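Local atomic coordinates of envelopment polyprotein (Bovine Schmallenberg virus BH80/Germany/2011, PDB entry 7A56), a protein that probably drives entry of the virus into host cells as the class II membrane fusion glycoprotein Gc of its envelope. Residues 175-187 / 294-308. Sequence-based numbering, arbitrary orientation.
Sequences LYGSCQDIIRPEY and VILRRCFDNSYQSCL
C179 and C299 are joined by a disulfide whose chi3 is close to the relaxed right angle, and the two segments pack closely around this bond. L296 leans on it, its CD2 lying 4.0 Å from C179 CB. Two residues along the strand, the carboxylate of D181 reaches across to the C299-F300 backbone. F300 N donates to D181 OD1 over 3.0 Å in a nearly straight bond. It arrives on the syn side but 33° out of the carboxylate plane. Two waters complete the grip: one donates to D181 OD1 and accepts from C299 N, the other donates to both D181 OD2 and F300 O. OD2 is also hydrogen-bonded to T124, which meets the amide of N302 as well, so the buried carboxylate has partners at both oxygens and is probably fixed in rotation. With CG anti to its own carbonyl carbon (chi1 -60°), F300 sets its ring obliquely against Q180 and D181, where CD2 comes within 3.5 Å of D181 CG and CZ within 3.6 Å of Q180 CG.

Beyond N302 the two segments meet through Y187, whose ring takes C307 CB over one face in a CH-pi contact, 4.2 Å from the centroid. The hydroxyl of Y304 sits at the edge of the same ring, 3.4 Å from Y187 CE1, and also touches E186 CB. Toward solvent the hold loosens: exposed L308 touches the ring's rim through CD2, a water lies between Y187 OH and C307 O, and exposed R184 forms a salt bridge with E186 OE1, while OE2 pairs with K245. C307 is itself bonded to C264, and E186 and Y187 form a classic beta bulge opposite T121. The largely irregular 294-308 segment thus runs in the same sense along strand 175-183, disulfide-pinned without backbone pairing, in keeping with the elongated, beta-rich, cystine-stapled architecture of class II fusion proteins.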
ATOM      1  N   LEU A 175     -35.054 -38.204   0.146  1.00 27.64           N
ATOM      2  CA  LEU A 175     -34.872 -37.673  -1.200  1.00 25.28           C
ATOM      3  C   LEU A 175     -33.622 -36.823  -1.137  1.00 25.66           C
ATOM      4  O   LEU A 175     -33.534 -35.923  -0.286  1.00 26.04           O
ATOM      5  CB  LEU A 175     -36.077 -36.844  -1.666  1.00 25.75           C
ATOM      6  CG  LEU A 175     -36.061 -36.127  -3.010  1.00 30.57           C
ATOM      7  CD1 LEU A 175     -35.967 -37.095  -4.163  1.00 32.07           C
ATOM      8  CD2 LEU A 175     -37.291 -35.268  -3.167  1.00 28.20           C
ATOM      9  N   TYR A 176     -32.641 -37.137  -1.982  1.00 24.67           N
ATOM     10  CA  TYR A 176     -31.363 -36.412  -1.873  1.00 26.22           C
ATOM     11  C   TYR A 176     -30.765 -36.158  -3.252  1.00 26.37           C
ATOM     12  O   TYR A 176     -31.195 -36.728  -4.258  1.00 30.97           O
ATOM     13  CB  TYR A 176     -30.359 -37.201  -0.988  1.00 30.11           C
ATOM     14  CG  TYR A 176     -30.020 -38.580  -1.483  1.00 40.48           C
ATOM     15  CD1 TYR A 176     -30.774 -39.698  -1.090  1.00 46.72           C
ATOM     16  CD2 TYR A 176     -28.929 -38.789  -2.323  1.00 45.73           C
ATOM     17  CE1 TYR A 176     -30.450 -40.973  -1.548  1.00 54.99           C
ATOM     18  CE2 TYR A 176     -28.608 -40.060  -2.787  1.00 51.75           C
ATOM     19  CZ  TYR A 176     -29.357 -41.135  -2.396  1.00 56.58           C
ATOM     20  OH  TYR A 176     -28.995 -42.370  -2.870  1.00 67.75           O
ATOM     21  N   GLY A 177     -29.765 -35.287  -3.295  1.00 28.42           N
ATOM     22  CA  GLY A 177     -29.006 -35.154  -4.513  1.00 27.76           C
ATOM     23  C   GLY A 177     -27.841 -34.198  -4.334  1.00 27.40           C
ATOM     24  O   GLY A 177     -27.401 -33.915  -3.209  1.00 28.21           O
ATOM     25  N   SER A 178     -27.340 -33.725  -5.479  1.00 29.45           N
ATOM     26  CA  SER A 178     -26.205 -32.791  -5.501  1.00 27.00           C
ATOM     27  C   SER A 178     -26.343 -31.874  -6.712  1.00 27.78           C
ATOM     28  O   SER A 178     -27.080 -32.171  -7.667  1.00 28.49           O
ATOM     29  CB  SER A 178     -24.872 -33.542  -5.531  1.00 29.12           C
ATOM     30  OG  SER A 178     -24.887 -34.532  -6.538  1.00 31.60           O
ATOM     31  N   CYS A 179     -25.563 -30.782  -6.715  1.00 26.57           N
ATOM     32  CA  CYS A 179     -25.714 -29.848  -7.817  1.00 25.74           C
ATOM     33  C   CYS A 179     -24.459 -28.981  -7.927  1.00 27.38           C
ATOM     34  O   CYS A 179     -23.699 -28.860  -6.975  1.00 28.21           O
ATOM     35  CB  CYS A 179     -26.964 -28.964  -7.625  1.00 26.22           C
ATOM     36  SG  CYS A 179     -27.010 -27.950  -6.120  1.00 28.39           S
ATOM     37  N   GLN A 180     -24.294 -28.350  -9.090  1.00 27.73           N
ATOM     38  CA  GLN A 180     -23.222 -27.370  -9.316  1.00 28.36           C
ATOM     39  C   GLN A 180     -23.752 -26.348 -10.318  1.00 28.57           C
ATOM     40  O   GLN A 180     -24.448 -26.738 -11.268  1.00 29.66           O
ATOM     41  CB  GLN A 180     -21.984 -28.109  -9.832  1.00 28.98           C
ATOM     42  CG  GLN A 180     -20.681 -27.315  -9.901  1.00 34.63           C
ATOM     43  CD  GLN A 180     -19.588 -28.233 -10.366  1.00 34.80           C
ATOM     44  OE1 GLN A 180     -19.640 -28.728 -11.485  1.00 37.16           O
ATOM     45  NE2 GLN A 180     -18.626 -28.523  -9.482  1.00 36.15           N
ATOM     46  N   ASP A 181     -23.506 -25.053 -10.060  1.00 27.19           N
ATOM     47  CA  ASP A 181     -23.914 -24.002 -11.006  1.00 28.67           C
ATOM     48  C   ASP A 181     -23.280 -24.182 -12.379  1.00 30.74           C
ATOM     49  O   ASP A 181     -22.185 -24.749 -12.528  1.00 29.93           O
ATOM     50  CB  ASP A 181     -23.514 -22.615 -10.519  1.00 30.09           C
ATOM     51  CG  ASP A 181     -24.410 -22.084  -9.406  1.00 31.80           C
ATOM     52  OD1 ASP A 181     -25.183 -22.888  -8.799  1.00 30.28           O
ATOM     53  OD2 ASP A 181     -24.286 -20.852  -9.110  1.00 31.98           O
ATOM     54  N   ILE A 182     -23.987 -23.670 -13.390  1.00 31.47           N
ATOM     55  CA  ILE A 182     -23.430 -23.358 -14.711  1.00 32.42           C
ATOM     56  C   ILE A 182     -23.425 -21.841 -14.865  1.00 30.32           C
ATOM     57  O   ILE A 182     -24.460 -21.182 -14.589  1.00 30.76           O
ATOM     58  CB  ILE A 182     -24.264 -23.983 -15.839  1.00 33.54           C
ATOM     59  CG1 ILE A 182     -24.398 -25.484 -15.667  1.00 32.44           C
ATOM     60  CG2 ILE A 182     -23.642 -23.588 -17.222  1.00 36.29           C
ATOM     61  CD1 ILE A 182     -25.666 -26.041 -16.393  1.00 34.00           C
ATOM     62  N   ILE A 183     -22.259 -21.277 -15.285  1.00 32.16           N
ATOM     63  CA  ILE A 183     -22.109 -19.836 -15.436  1.00 30.92           C
ATOM     64  C   ILE A 183     -21.800 -19.497 -16.895  1.00 34.32           C
ATOM     65  O   ILE A 183     -21.292 -20.310 -17.668  1.00 33.70           O
ATOM     66  CB  ILE A 183     -20.985 -19.242 -14.535  1.00 32.04           C
ATOM     67  CG1 ILE A 183     -19.621 -19.796 -14.980  1.00 32.75           C
ATOM     68  CG2 ILE A 183     -21.288 -19.495 -13.044  1.00 28.28           C
ATOM     69  CD1 ILE A 183     -18.387 -18.980 -14.485  1.00 32.01           C
ATOM     70  N   ARG A 184     -22.062 -18.247 -17.241  1.00 33.77           N
ATOM     71  CA  ARG A 184     -21.597 -17.709 -18.494  1.00 35.60           C
ATOM     72  C   ARG A 184     -20.332 -16.906 -18.161  1.00 30.64           C
ATOM     73  O   ARG A 184     -20.422 -15.904 -17.446  1.00 30.73           O
ATOM     74  CB  ARG A 184     -22.661 -16.828 -19.148  1.00 37.63           C
ATOM     75  CG  ARG A 184     -22.186 -16.178 -20.463  1.00 40.42           C
ATOM     76  CD  ARG A 184     -23.231 -15.235 -21.007  1.00 41.67           C
ATOM     77  NE  ARG A 184     -23.365 -13.945 -20.291  1.00 40.23           N
ATOM     78  CZ  ARG A 184     -24.462 -13.560 -19.630  1.00 40.06           C
ATOM     79  NH1 ARG A 184     -24.513 -12.359 -19.062  1.00 41.11           N
ATOM     80  NH2 ARG A 184     -25.526 -14.360 -19.543  1.00 41.16           N
ATOM     81  N   PRO A 185     -19.155 -17.335 -18.602  1.00 31.64           N
ATOM     82  CA  PRO A 185     -17.915 -16.622 -18.222  1.00 32.45           C
ATOM     83  C   PRO A 185     -17.928 -15.198 -18.757  1.00 32.24           C
ATOM     84  O   PRO A 185     -18.225 -14.973 -19.942  1.00 28.54           O
ATOM     85  CB  PRO A 185     -16.800 -17.450 -18.887  1.00 30.64           C
ATOM     86  CG  PRO A 185     -17.417 -18.730 -19.286  1.00 37.58           C
ATOM     87  CD  PRO A 185     -18.913 -18.518 -19.445  1.00 34.12           C
ATOM     88  N   GLU A 186     -17.546 -14.236 -17.890  1.00 34.92           N
ATOM     89  CA  GLU A 186     -17.506 -12.810 -18.245  1.00 33.30           C
ATOM     90  C   GLU A 186     -16.199 -12.121 -17.812  1.00 32.66           C
ATOM     91  O   GLU A 186     -15.709 -11.257 -18.541  1.00 34.37           O
ATOM     92  CB  GLU A 186     -18.718 -12.078 -17.643  1.00 33.84           C
ATOM     93  CG  GLU A 186     -20.079 -12.549 -18.276  1.00 34.23           C
ATOM     94  CD  GLU A 186     -20.346 -11.849 -19.592  1.00 39.99           C
ATOM     95  OE1 GLU A 186     -21.357 -12.169 -20.267  1.00 43.61           O
ATOM     96  OE2 GLU A 186     -19.530 -10.929 -19.937  1.00 41.61           O
ATOM     97  N   TYR A 187     -15.611 -12.516 -16.675  1.00 31.45           N
ATOM     98  CA  TYR A 187     -14.355 -11.910 -16.213  1.00 29.87           C
ATOM     99  C   TYR A 187     -13.350 -13.017 -15.905  1.00 30.19           C
ATOM    100  O   TYR A 187     -13.734 -14.104 -15.445  1.00 28.48           O
ATOM    101  CB  TYR A 187     -14.542 -11.061 -14.933  1.00 26.05           C
ATOM    102  CG  TYR A 187     -15.442  -9.842 -15.027  1.00 33.56           C
ATOM    103  CD1 TYR A 187     -16.841  -9.973 -15.029  1.00 36.85           C
ATOM    104  CD2 TYR A 187     -14.887  -8.540 -15.058  1.00 35.27           C
ATOM    105  CE1 TYR A 187     -17.659  -8.853 -15.075  1.00 38.84           C
ATOM    106  CE2 TYR A 187     -15.704  -7.415 -15.111  1.00 37.40           C
ATOM    107  CZ  TYR A 187     -17.093  -7.575 -15.113  1.00 41.65           C
ATOM    108  OH  TYR A 187     -17.919  -6.466 -15.146  1.00 43.19           O
ATOM    109  N   VAL A 294     -38.170 -32.917  -7.901  1.00 30.29           N
ATOM    110  CA  VAL A 294     -37.229 -32.058  -7.199  1.00 31.82           C
ATOM    111  C   VAL A 294     -37.396 -30.640  -7.717  1.00 32.89           C
ATOM    112  O   VAL A 294     -37.408 -30.422  -8.934  1.00 30.94           O
ATOM    113  CB  VAL A 294     -35.798 -32.573  -7.410  1.00 31.09           C
ATOM    114  CG1 VAL A 294     -34.758 -31.571  -6.943  1.00 28.45           C
ATOM    115  CG2 VAL A 294     -35.637 -33.923  -6.665  1.00 33.89           C
ATOM    116  N   ILE A 295     -37.589 -29.681  -6.804  1.00 29.15           N
ATOM    117  CA  ILE A 295     -37.651 -28.266  -7.176  1.00 30.24           C
ATOM    118  C   ILE A 295     -36.369 -27.636  -6.676  1.00 28.08           C
ATOM    119  O   ILE A 295     -36.088 -27.664  -5.475  1.00 28.68           O
ATOM    120  CB  ILE A 295     -38.892 -27.559  -6.607  1.00 31.54           C
ATOM    121  CG1 ILE A 295     -40.156 -28.468  -6.677  1.00 35.09           C
ATOM    122  CG2 ILE A 295     -39.067 -26.123  -7.295  1.00 33.73           C
ATOM    123  CD1 ILE A 295     -40.807 -28.523  -7.999  1.00 36.11           C
ATOM    124  N   LEU A 296     -35.523 -27.146  -7.597  1.00 28.10           N
ATOM    125  CA  LEU A 296     -34.214 -26.644  -7.244  1.00 29.64           C
ATOM    126  C   LEU A 296     -34.153 -25.214  -7.788  1.00 29.41           C
ATOM    127  O   LEU A 296     -34.120 -25.022  -9.004  1.00 29.81           O
ATOM    128  CB  LEU A 296     -33.136 -27.547  -7.836  1.00 34.24           C
ATOM    129  CG  LEU A 296     -31.773 -27.535  -7.188  1.00 38.16           C
ATOM    130  CD1 LEU A 296     -31.937 -28.140  -5.786  1.00 37.70           C
ATOM    131  CD2 LEU A 296     -30.903 -28.413  -8.050  1.00 39.82           C
ATOM    132  N   ARG A 297     -34.262 -24.222  -6.898  1.00 29.50           N
ATOM    133  CA  ARG A 297     -34.335 -22.836  -7.351  1.00 27.50           C
ATOM    134  C   ARG A 297     -32.994 -22.136  -7.254  1.00 27.24           C
ATOM    135  O   ARG A 297     -32.855 -21.024  -7.788  1.00 26.94           O
ATOM    136  CB  ARG A 297     -35.360 -22.038  -6.540  1.00 26.95           C
ATOM    137  CG  ARG A 297     -36.820 -22.492  -6.731  1.00 29.70           C
ATOM    138  CD  ARG A 297     -37.677 -22.076  -5.499  1.00 31.67           C
ATOM    139  NE  ARG A 297     -39.044 -22.609  -5.686  1.00 35.17           N
ATOM    140  CZ  ARG A 297     -40.048 -21.989  -6.334  1.00 38.87           C
ATOM    141  NH1 ARG A 297     -39.903 -20.762  -6.837  1.00 35.34           N
ATOM    142  NH2 ARG A 297     -41.218 -22.608  -6.481  1.00 35.26           N
ATOM    143  N   ARG A 298     -32.025 -22.742  -6.580  1.00 26.07           N
ATOM    144  CA  ARG A 298     -30.690 -22.171  -6.540  1.00 27.97           C
ATOM    145  C   ARG A 298     -29.778 -23.273  -6.038  1.00 27.29           C
ATOM    146  O   ARG A 298     -30.198 -24.092  -5.232  1.00 26.67           O
ATOM    147  CB  ARG A 298     -30.600 -20.919  -5.638  1.00 29.56           C
ATOM    148  CG  ARG A 298     -29.326 -20.076  -5.840  1.00 32.10           C
ATOM    149  CD  ARG A 298     -29.412 -18.768  -5.054  1.00 35.18           C
ATOM    150  NE  ARG A 298     -29.273 -19.034  -3.629  1.00 37.62           N
ATOM    151  CZ  ARG A 298     -29.835 -18.313  -2.656  1.00 40.70           C
ATOM    152  NH1 ARG A 298     -30.584 -17.249  -2.966  1.00 41.79           N
ATOM    153  NH2 ARG A 298     -29.685 -18.690  -1.379  1.00 40.88           N
ATOM    154  N   CYS A 299     -28.552 -23.323  -6.564  1.00 25.53           N
ATOM    155  CA  CYS A 299     -27.566 -24.263  -6.037  1.00 25.03           C
ATOM    156  C   CYS A 299     -26.540 -23.532  -5.192  1.00 25.37           C
ATOM    157  O   CYS A 299     -26.639 -23.483  -3.950  1.00 23.64           O
ATOM    158  CB  CYS A 299     -26.884 -25.052  -7.184  1.00 25.86           C
ATOM    159  SG  CYS A 299     -25.715 -26.318  -6.567  1.00 28.41           S
ATOM    160  N   PHE A 300     -25.525 -22.937  -5.853  1.00 25.90           N
ATOM    161  CA  PHE A 300     -24.606 -22.098  -5.117  1.00 24.26           C
ATOM    162  C   PHE A 300     -25.232 -20.726  -4.877  1.00 26.89           C
ATOM    163  O   PHE A 300     -26.105 -20.294  -5.622  1.00 28.44           O
ATOM    164  CB  PHE A 300     -23.306 -21.826  -5.919  1.00 22.32           C
ATOM    165  CG  PHE A 300     -22.477 -23.067  -6.306  1.00 24.99           C
ATOM    166  CD1 PHE A 300     -22.363 -24.167  -5.464  1.00 26.42           C
ATOM    167  CD2 PHE A 300     -21.712 -23.049  -7.479  1.00 27.38           C
ATOM    168  CE1 PHE A 300     -21.563 -25.277  -5.817  1.00 29.77           C
ATOM    169  CE2 PHE A 300     -20.921 -24.168  -7.844  1.00 27.73           C
ATOM    170  CZ  PHE A 300     -20.823 -25.258  -7.009  1.00 29.14           C
ATOM    171  N   ASP A 301     -24.664 -19.978  -3.923  1.00 26.80           N
ATOM    172  CA  ASP A 301     -24.766 -18.521  -3.947  1.00 27.34           C
ATOM    173  C   ASP A 301     -23.832 -17.960  -5.019  1.00 27.57           C
ATOM    174  O   ASP A 301     -22.734 -18.474  -5.213  1.00 28.97           O
ATOM    175  CB  ASP A 301     -24.350 -17.904  -2.607  1.00 25.51           C
ATOM    176  CG  ASP A 301     -25.278 -18.310  -1.444  1.00 33.31           C
ATOM    177  OD1 ASP A 301     -26.489 -18.047  -1.558  1.00 35.37           O
ATOM    178  OD2 ASP A 301     -24.771 -18.825  -0.417  1.00 33.71           O
ATOM    179  N   ASN A 302     -24.262 -16.915  -5.733  1.00 27.17           N
ATOM    180  CA  ASN A 302     -23.389 -16.299  -6.753  1.00 28.68           C
ATOM    181  C   ASN A 302     -23.535 -14.796  -6.636  1.00 31.26           C
ATOM    182  O   ASN A 302     -24.628 -14.266  -6.814  1.00 33.69           O
ATOM    183  CB  ASN A 302     -23.723 -16.739  -8.187  1.00 28.59           C
ATOM    184  CG  ASN A 302     -22.659 -16.267  -9.236  1.00 28.81           C
ATOM    185  OD1 ASN A 302     -21.769 -15.428  -8.931  1.00 27.40           O
ATOM    186  ND2 ASN A 302     -22.723 -16.834 -10.433  1.00 29.60           N
ATOM    187  N   SER A 303     -22.447 -14.112  -6.363  1.00 30.14           N
ATOM    188  CA  SER A 303     -22.488 -12.666  -6.165  1.00 28.80           C
ATOM    189  C   SER A 303     -21.872 -11.909  -7.348  1.00 30.64           C
ATOM    190  O   SER A 303     -21.220 -10.885  -7.167  1.00 28.61           O
ATOM    191  CB  SER A 303     -21.803 -12.310  -4.838  1.00 30.10           C
ATOM    192  OG  SER A 303     -22.029 -10.934  -4.533  1.00 35.46           O
ATOM    193  N   TYR A 304     -22.139 -12.379  -8.571  1.00 30.23           N
ATOM    194  CA  TYR A 304     -21.599 -11.807  -9.815  1.00 32.64           C
ATOM    195  C   TYR A 304     -21.956 -10.336  -9.989  1.00 33.96           C
ATOM    196  O   TYR A 304     -21.194  -9.565 -10.607  1.00 33.28           O
ATOM    197  CB  TYR A 304     -22.139 -12.603 -11.018  1.00 32.58           C
ATOM    198  CG  TYR A 304     -21.819 -11.964 -12.324  1.00 32.33           C
ATOM    199  CD1 TYR A 304     -20.496 -11.900 -12.752  1.00 33.85           C
ATOM    200  CD2 TYR A 304     -22.820 -11.346 -13.106  1.00 32.05           C
ATOM    201  CE1 TYR A 304     -20.155 -11.280 -13.966  1.00 35.69           C
ATOM    202  CE2 TYR A 304     -22.504 -10.729 -14.322  1.00 34.01           C
ATOM    203  CZ  TYR A 304     -21.138 -10.681 -14.735  1.00 38.56           C
ATOM    204  OH  TYR A 304     -20.725 -10.049 -15.913  1.00 37.23           O
ATOM    205  N   GLN A 305     -23.110  -9.926  -9.460  1.00 32.42           N
ATOM    206  CA  GLN A 305     -23.482  -8.533  -9.579  1.00 36.27           C
ATOM    207  C   GLN A 305     -22.426  -7.614  -8.965  1.00 34.32           C
ATOM    208  O   GLN A 305     -22.331  -6.453  -9.376  1.00 33.56           O
ATOM    209  CB  GLN A 305     -24.824  -8.297  -8.917  1.00 40.16           C
ATOM    210  CG  GLN A 305     -24.788  -8.551  -7.430  1.00 45.64           C
ATOM    211  CD  GLN A 305     -25.272  -9.949  -7.012  1.00 45.49           C
ATOM    212  OE1 GLN A 305     -25.276 -10.919  -7.798  1.00 45.55           O
ATOM    213  NE2 GLN A 305     -25.689 -10.045  -5.764  1.00 46.46           N
ATOM    214  N   SER A 306     -21.624  -8.119  -8.015  1.00 32.16           N
ATOM    215  CA  SER A 306     -20.481  -7.367  -7.484  1.00 30.37           C
ATOM    216  C   SER A 306     -19.417  -7.129  -8.545  1.00 28.60           C
ATOM    217  O   SER A 306     -18.779  -6.057  -8.589  1.00 29.86           O
ATOM    218  CB  SER A 306     -19.869  -8.133  -6.315  1.00 29.54           C
ATOM    219  OG  SER A 306     -20.840  -8.280  -5.293  1.00 28.22           O
ATOM    220  N   CYS A 307     -19.154  -8.134  -9.375  1.00 28.17           N
ATOM    221  CA  CYS A 307     -18.227  -7.920 -10.484  1.00 32.98           C
ATOM    222  C   CYS A 307     -18.678  -6.756 -11.337  1.00 38.24           C
ATOM    223  O   CYS A 307     -17.865  -5.939 -11.777  1.00 36.50           O
ATOM    224  CB  CYS A 307     -18.135  -9.183 -11.343  1.00 34.83           C
ATOM    225  SG  CYS A 307     -17.709 -10.646 -10.358  1.00 35.08           S
ATOM    226  N   LEU A 308     -19.976  -6.645 -11.576  1.00 37.92           N
ATOM    227  CA  LEU A 308     -20.388  -5.507 -12.412  1.00 41.80           C
ATOM    228  C   LEU A 308     -20.067  -4.142 -11.804  1.00 41.89           C
ATOM    229  O   LEU A 308     -19.991  -3.156 -12.546  1.00 42.67           O
ATOM    230  CB  LEU A 308     -21.877  -5.574 -12.729  1.00 42.85           C
ATOM    231  CG  LEU A 308     -22.201  -6.808 -13.552  1.00 43.04           C
ATOM    232  CD1 LEU A 308     -23.689  -6.880 -13.739  1.00 45.70           C
ATOM    233  CD2 LEU A 308     -21.467  -6.774 -14.884  1.00 44.45           C
TER
HETATM  234  O   HOH W   1     -26.297 -19.446  -8.140  1.00 26.74           O
HETATM  235  O   HOH W   2     -27.830 -21.708  -8.692  1.00 26.80           O
HETATM  236  O   HOH W   3     -17.051  -3.911 -13.846  1.00 44.97           O